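Local coordinates for protein inactive Zymogen C11 Protease (Parabacteroides distasonis, PDB 6MZO) that probably cleaves peptide bonds as a clostripain-like (C11) cysteine protease once activated, and is captured here as the inactive zymogen, at residues A[114-119]-A[159-164]; A[185-190]-A[311-316]. All blocks are in the same frame, centred on the assembly; numbering follows the deposited sequence.

Contact 1: residues A[114-119]-A[159-164]; sequences WSHGTG and LFDACY
His116 reaches across to Asp161 and donates from NE2 to OD1 at 2.8 Å. The oxygen lies almost in the imidazole plane, but the imidazole comes from above the carboxylate plane, 50° out of it. Asp161 and Trp114 are paired on the parallel strands and lie on the same face of the sheet; CG of Asp161 is anti to its backbone N (chi1 -169°). There OD2 lies 3.2 Å from Trp114 CD1. OD2 is also held by Tyr195 OH and Phe193 N, while Trp114 NE1 bonds to Asn191 O. His116 CD2 rests 3.8 Å over the Trp114 ring plane, toward its rim. An alanine at Asp161 would probably leave His116 NE2 without its carboxylate partner and the imidazole freer to turn. Below this tight corner the parallel strands are joined by Ser115 N to Asp161 O, 3.0 Å. Beyond it the packing thins. Gly117 and Thr118 are poorly ordered, and Cys163 SG comes no nearer than 3.8 Å, to Gly117 O. His116-Gly117 and Ala162-Cys163, where the chain leaves neighbouring parallel strands, are consistent with the His-Gly and Ala-Cys motifs that form the catalytic dyad in clan CD cysteine peptidases.

Contact 2: residues A[185-190]-A[311-316]; sequences PTEILA and AVYAYP
Glu187 lays its side chain against the edge of the Tyr313 ring. OE2 sits near the ring plane, 3.7 Å from Tyr313 CD1, and the carboxylate is turned 76° from the ring. The chain is extended at chi2 (-170°), which carries CD away from the loop and toward the turn after the strand. There OE1 accepts from Ala314 N at 2.9 Å, with the N-H coming from above the carboxylate plane. The other oxygen, OE2, takes a hydrogen bond from a water that accepts from Tyr315 N. The two oxygens thus grip successive backbone N-H groups, one directly and one through water. The strand belongs to the antiparallel hairpin of 310-313 with 321-324, and residues 185-190 belong to the loop between strand 178-183 of the central sheet and helix 195-203. A second water ties the two backbones together. It donates to Glu187 O and to Val312 O, the latter at 2.8 Å, and accepts from Thr186 OG1, which also bonds to Thr226 OG1. The Thr186 methyl CG2 lies 3.6 Å from Tyr313 OH, and that hydroxyl is bonded to Met265 O. On the more exposed flank Leu189 makes the apolar contacts. Its CD1 touches Val312 CG2 and its CD2 meets Ala314 CB, each pair 4.2 Å apart.

Overall arrangement
The centres of the two contacts lie about 11 Å apart. Contact 1 closes in the chain before contact 2 opens. Tyr164 joins them directly. Its backbone N is 3.0 Å from Thr186 O, a probable hydrogen bond, and its OH, hydrogen-bonded to Tyr267 N, makes a probable but weak bond to Glu187 OE2. The loop 185-190 touches contact 1 through Tyr164 and the hairpin strand 310-313 through contact 2. It also borders the presumed active site, since Ile188 O packs 3.4 Å from His116 ND1. Within that site His116 ND1 and Cys163 SG are 5.7 Å apart. Contact 1 thus carries the probable dyad, and contact 2 anchors the loop beside it to the hairpin.

Contact 1: residues A[114-119]-A[159-164]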
loop_
_atom_site.group_PDB
_atom_site.type_symbol
_atom_site.label_atom_id
_atom_site.label_comp_id
_atom_site.label_asym_id
_atom_site.label_seq_id
_atom_site.Cartn_x
_atom_site.Cartn_y
_atom_site.Cartn_z
ATOM N N TRP A 114 -4.637 -6.197 -3.164
ATOM C CA TRP A 114 -5.857 -5.480 -2.912
ATOM C C TRP A 114 -6.459 -5.998 -1.618
ATOM O O TRP A 114 -6.702 -7.227 -1.490
ATOM C CB TRP A 114 -6.861 -5.726 -4.056
ATOM C CG TRP A 114 -8.124 -4.905 -4.014
ATOM C CD1 TRP A 114 -8.373 -3.735 -4.692
ATOM C CD2 TRP A 114 -9.322 -5.205 -3.293
ATOM N NE1 TRP A 114 -9.633 -3.297 -4.414
ATOM C CE2 TRP A 114 -10.232 -4.173 -3.558
ATOM C CE3 TRP A 114 -9.685 -6.223 -2.437
ATOM C CZ2 TRP A 114 -11.494 -4.146 -2.996
ATOM C CZ3 TRP A 114 -10.960 -6.204 -1.879
ATOM C CH2 TRP A 114 -11.832 -5.171 -2.167
ATOM N N SER A 115 -6.715 -5.073 -0.708
ATOM C CA SER A 115 -7.233 -5.501 0.610
ATOM C C SER A 115 -7.766 -4.244 1.245
ATOM O O SER A 115 -6.977 -3.443 1.711
ATOM C CB SER A 115 -6.104 -6.094 1.453
ATOM O OG SER A 115 -6.581 -6.612 2.709
ATOM N N HIS A 116 -9.064 -4.027 1.232
ATOM C CA HIS A 116 -9.609 -2.891 1.963
ATOM C C HIS A 116 -10.133 -3.269 3.364
ATOM O O HIS A 116 -11.000 -4.118 3.508
ATOM C CB HIS A 116 -10.681 -2.226 1.120
ATOM C CG HIS A 116 -10.146 -1.633 -0.146
ATOM N ND1 HIS A 116 -10.859 -0.738 -0.912
ATOM C CD2 HIS A 116 -8.967 -1.824 -0.785
ATOM C CE1 HIS A 116 -10.136 -0.395 -1.968
ATOM N NE2 HIS A 116 -8.978 -1.026 -1.902
ATOM N N GLY A 117 -9.565 -2.611 4.374
ATOM C CA GLY A 117 -9.709 -2.949 5.782
ATOM C C GLY A 117 -8.861 -1.978 6.586
ATOM O O GLY A 117 -8.883 -0.775 6.322
ATOM N N THR A 118 -8.095 -2.486 7.549
ATOM C CA THR A 118 -7.288 -1.620 8.424
ATOM C C THR A 118 -5.825 -1.523 7.994
ATOM O O THR A 118 -4.979 -1.030 8.737
ATOM C CB THR A 118 -7.316 -2.107 9.893
ATOM O OG1 THR A 118 -6.682 -3.395 9.986
ATOM C CG2 THR A 118 -8.760 -2.179 10.397
ATOM N N GLY A 119 -5.529 -2.011 6.798
ATOM C CA GLY A 119 -4.168 -1.961 6.300
ATOM C C GLY A 119 -3.194 -2.723 7.186
ATOM O O GLY A 119 -3.416 -3.876 7.562
ATOM N N LEU A 159 2.114 -2.431 -5.505
ATOM C CA LEU A 159 1.014 -1.447 -5.443
ATOM C C LEU A 159 0.061 -1.925 -4.363
ATOM O O LEU A 159 -0.532 -2.995 -4.486
ATOM C CB LEU A 159 0.334 -1.369 -6.808
ATOM C CG LEU A 159 -0.759 -0.309 -7.025
ATOM C CD1 LEU A 159 -1.198 -0.334 -8.522
ATOM C CD2 LEU A 159 -1.991 -0.528 -6.222
ATOM N N PHE A 160 -0.025 -1.138 -3.277
ATOM C CA PHE A 160 -0.973 -1.507 -2.198
ATOM C C PHE A 160 -2.303 -0.831 -2.446
ATOM O O PHE A 160 -2.440 0.382 -2.216
ATOM C CB PHE A 160 -0.407 -1.069 -0.840
ATOM C CG PHE A 160 0.757 -1.892 -0.356
ATOM C CD1 PHE A 160 0.561 -3.201 0.073
ATOM C CD2 PHE A 160 2.037 -1.328 -0.289
ATOM C CE1 PHE A 160 1.612 -3.950 0.541
ATOM C CE2 PHE A 160 3.120 -2.110 0.212
ATOM C CZ PHE A 160 2.870 -3.400 0.617
ATOM N N ASP A 161 -3.285 -1.573 -2.923
ATOM C CA ASP A 161 -4.614 -1.012 -3.084
ATOM C C ASP A 161 -5.341 -1.321 -1.793
ATOM O O ASP A 161 -6.071 -2.301 -1.667
ATOM C CB ASP A 161 -5.291 -1.604 -4.378
ATOM C CG ASP A 161 -6.575 -0.851 -4.725
ATOM O OD1 ASP A 161 -7.187 -0.185 -3.841
ATOM O OD2 ASP A 161 -7.067 -1.012 -5.829
ATOM N N ALA A 162 -5.093 -0.439 -0.798
ATOM C CA ALA A 162 -5.391 -0.752 0.604
ATOM C C ALA A 162 -5.305 0.572 1.359
ATOM O O ALA A 162 -4.796 1.546 0.825
ATOM C CB ALA A 162 -4.376 -1.774 1.187
ATOM N N CYS A 163 -5.871 0.571 2.546
ATOM C CA CYS A 163 -5.726 1.780 3.354
ATOM C C CYS A 163 -4.422 1.868 4.108
ATOM O O CYS A 163 -3.908 0.892 4.683
ATOM C CB CYS A 163 -6.883 1.891 4.366
ATOM S SG CYS A 163 -8.516 1.831 3.585
ATOM N N TYR A 164 -3.948 3.126 4.192
ATOM C CA TYR A 164 -2.885 3.568 5.091
ATOM C C TYR A 164 -1.520 2.962 4.831
ATOM O O TYR A 164 -0.660 2.997 5.708
ATOM C CB TYR A 164 -3.289 3.313 6.546
ATOM C CG TYR A 164 -4.588 3.962 6.936
ATOM C CD1 TYR A 164 -4.772 5.355 6.790
ATOM C CD2 TYR A 164 -5.635 3.213 7.411
ATOM C CE1 TYR A 164 -5.947 5.925 7.186
ATOM C CE2 TYR A 164 -6.843 3.788 7.831
ATOM C CZ TYR A 164 -7.006 5.163 7.699
ATOM O OH TYR A 164 -8.172 5.762 8.086
#

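Contact 2: residues A[185-190]-A[311-316]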
loop_
_atom_site.group_PDB
_atom_site.type_symbol
_atom_site.label_atom_id
_atom_site.label_comp_id
_atom_site.label_asym_id
_atom_site.label_seq_id
_atom_site.Cartn_x
_atom_site.Cartn_y
_atom_site.Cartn_z
ATOM N N PRO A 185 -1.449 7.231 1.876
ATOM C CA PRO A 185 -1.345 7.431 3.341
ATOM C C PRO A 185 -2.663 7.498 4.026
ATOM O O PRO A 185 -2.654 7.488 5.257
ATOM C CB PRO A 185 -0.595 8.742 3.498
ATOM C CG PRO A 185 -0.858 9.489 2.154
ATOM C CD PRO A 185 -0.990 8.415 1.081
ATOM N N THR A 186 -3.753 7.600 3.287
ATOM C CA THR A 186 -5.091 7.696 3.913
ATOM C C THR A 186 -5.940 6.540 3.455
ATOM O O THR A 186 -5.330 5.498 3.096
ATOM C CB THR A 186 -5.797 9.075 3.664
ATOM O OG1 THR A 186 -6.075 9.278 2.261
ATOM C CG2 THR A 186 -4.861 10.128 4.192
ATOM N N GLU A 187 -7.271 6.640 3.470
ATOM C CA GLU A 187 -8.119 5.518 3.025
ATOM C C GLU A 187 -8.292 5.578 1.523
ATOM O O GLU A 187 -8.262 6.645 0.905
ATOM C CB GLU A 187 -9.472 5.533 3.754
ATOM C CG GLU A 187 -9.278 5.224 5.192
ATOM C CD GLU A 187 -10.578 4.965 5.961
ATOM O OE1 GLU A 187 -11.648 4.789 5.348
ATOM O OE2 GLU A 187 -10.477 4.918 7.183
ATOM N N ILE A 188 -8.393 4.383 0.919
ATOM C CA ILE A 188 -8.856 4.263 -0.424
ATOM C C ILE A 188 -10.118 3.486 -0.280
ATOM O O ILE A 188 -10.119 2.382 0.291
ATOM C CB ILE A 188 -7.949 3.469 -1.289
ATOM C CG1 ILE A 188 -6.564 4.074 -1.273
ATOM C CG2 ILE A 188 -8.523 3.407 -2.687
ATOM C CD1 ILE A 188 -5.510 3.245 -2.095
ATOM N N LEU A 189 -11.193 4.059 -0.747
ATOM C CA LEU A 189 -12.429 3.339 -0.533
ATOM C C LEU A 189 -12.930 2.830 -1.883
ATOM O O LEU A 189 -12.143 2.651 -2.852
ATOM C CB LEU A 189 -13.461 4.221 0.210
ATOM C CG LEU A 189 -13.078 4.726 1.624
ATOM C CD1 LEU A 189 -14.196 5.563 2.247
ATOM C CD2 LEU A 189 -12.655 3.605 2.583
ATOM N N ALA A 190 -14.226 2.554 -1.922
ATOM C CA ALA A 190 -14.895 2.065 -3.114
ATOM C C ALA A 190 -14.048 1.039 -3.860
ATOM O O ALA A 190 -13.445 0.139 -3.268
ATOM C CB ALA A 190 -15.241 3.225 -4.029
ATOM N N ALA A 311 -9.480 14.423 2.426
ATOM C CA ALA A 311 -9.318 12.971 2.440
ATOM C C ALA A 311 -10.651 12.387 2.873
ATOM O O ALA A 311 -11.363 12.967 3.735
ATOM C CB ALA A 311 -8.184 12.538 3.397
ATOM N N VAL A 312 -10.987 11.229 2.297
ATOM C CA VAL A 312 -12.240 10.572 2.615
ATOM C C VAL A 312 -12.066 9.357 3.551
ATOM O O VAL A 312 -11.075 8.622 3.486
ATOM C CB VAL A 312 -12.973 10.131 1.338
ATOM C CG1 VAL A 312 -12.199 9.041 0.613
ATOM C CG2 VAL A 312 -14.407 9.759 1.703
ATOM N N TYR A 313 -13.015 9.185 4.473
ATOM C CA TYR A 313 -12.952 8.105 5.468
ATOM C C TYR A 313 -14.274 7.366 5.555
ATOM O O TYR A 313 -15.357 7.962 5.395
ATOM C CB TYR A 313 -12.579 8.636 6.874
ATOM C CG TYR A 313 -11.227 9.304 6.832
ATOM C CD1 TYR A 313 -10.071 8.548 6.989
ATOM C CD2 TYR A 313 -11.115 10.682 6.564
ATOM C CE1 TYR A 313 -8.814 9.124 6.926
ATOM C CE2 TYR A 313 -9.847 11.276 6.461
ATOM C CZ TYR A 313 -8.711 10.489 6.628
ATOM O OH TYR A 313 -7.459 11.097 6.542
ATOM N N ALA A 314 -14.203 6.078 5.885
ATOM C CA ALA A 314 -15.434 5.282 6.030
ATOM C C ALA A 314 -16.222 5.649 7.286
ATOM O O ALA A 314 -17.462 5.621 7.302
ATOM C CB ALA A 314 -15.108 3.817 6.046
ATOM N N TYR A 315 -15.509 5.973 8.350
ATOM C CA TYR A 315 -16.180 6.323 9.588
ATOM C C TYR A 315 -16.786 7.710 9.484
ATOM O O TYR A 315 -16.092 8.633 9.117
ATOM C CB TYR A 315 -15.206 6.285 10.774
ATOM C CG TYR A 315 -15.898 6.754 12.043
ATOM C CD1 TYR A 315 -16.639 5.877 12.795
ATOM C CD2 TYR A 315 -15.826 8.088 12.447
ATOM C CE1 TYR A 315 -17.303 6.302 13.935
ATOM C CE2 TYR A 315 -16.490 8.527 13.588
ATOM C CZ TYR A 315 -17.221 7.625 14.323
ATOM O OH TYR A 315 -17.894 8.051 15.454
ATOM N N PRO A 316 -18.054 7.888 9.896
ATOM C CA PRO A 316 -18.983 6.882 10.422
ATOM C C PRO A 316 -19.897 6.348 9.355
ATOM O O PRO A 316 -20.371 7.123 8.526
ATOM C CB PRO A 316 -19.770 7.656 11.508
ATOM C CG PRO A 316 -19.819 9.066 11.033
ATOM C CD PRO A 316 -18.539 9.259 10.134
HETATM O O HOH W 1 -8.758 8.958 1.948
HETATM O O HOH W 2 -12.544 5.370 8.636
#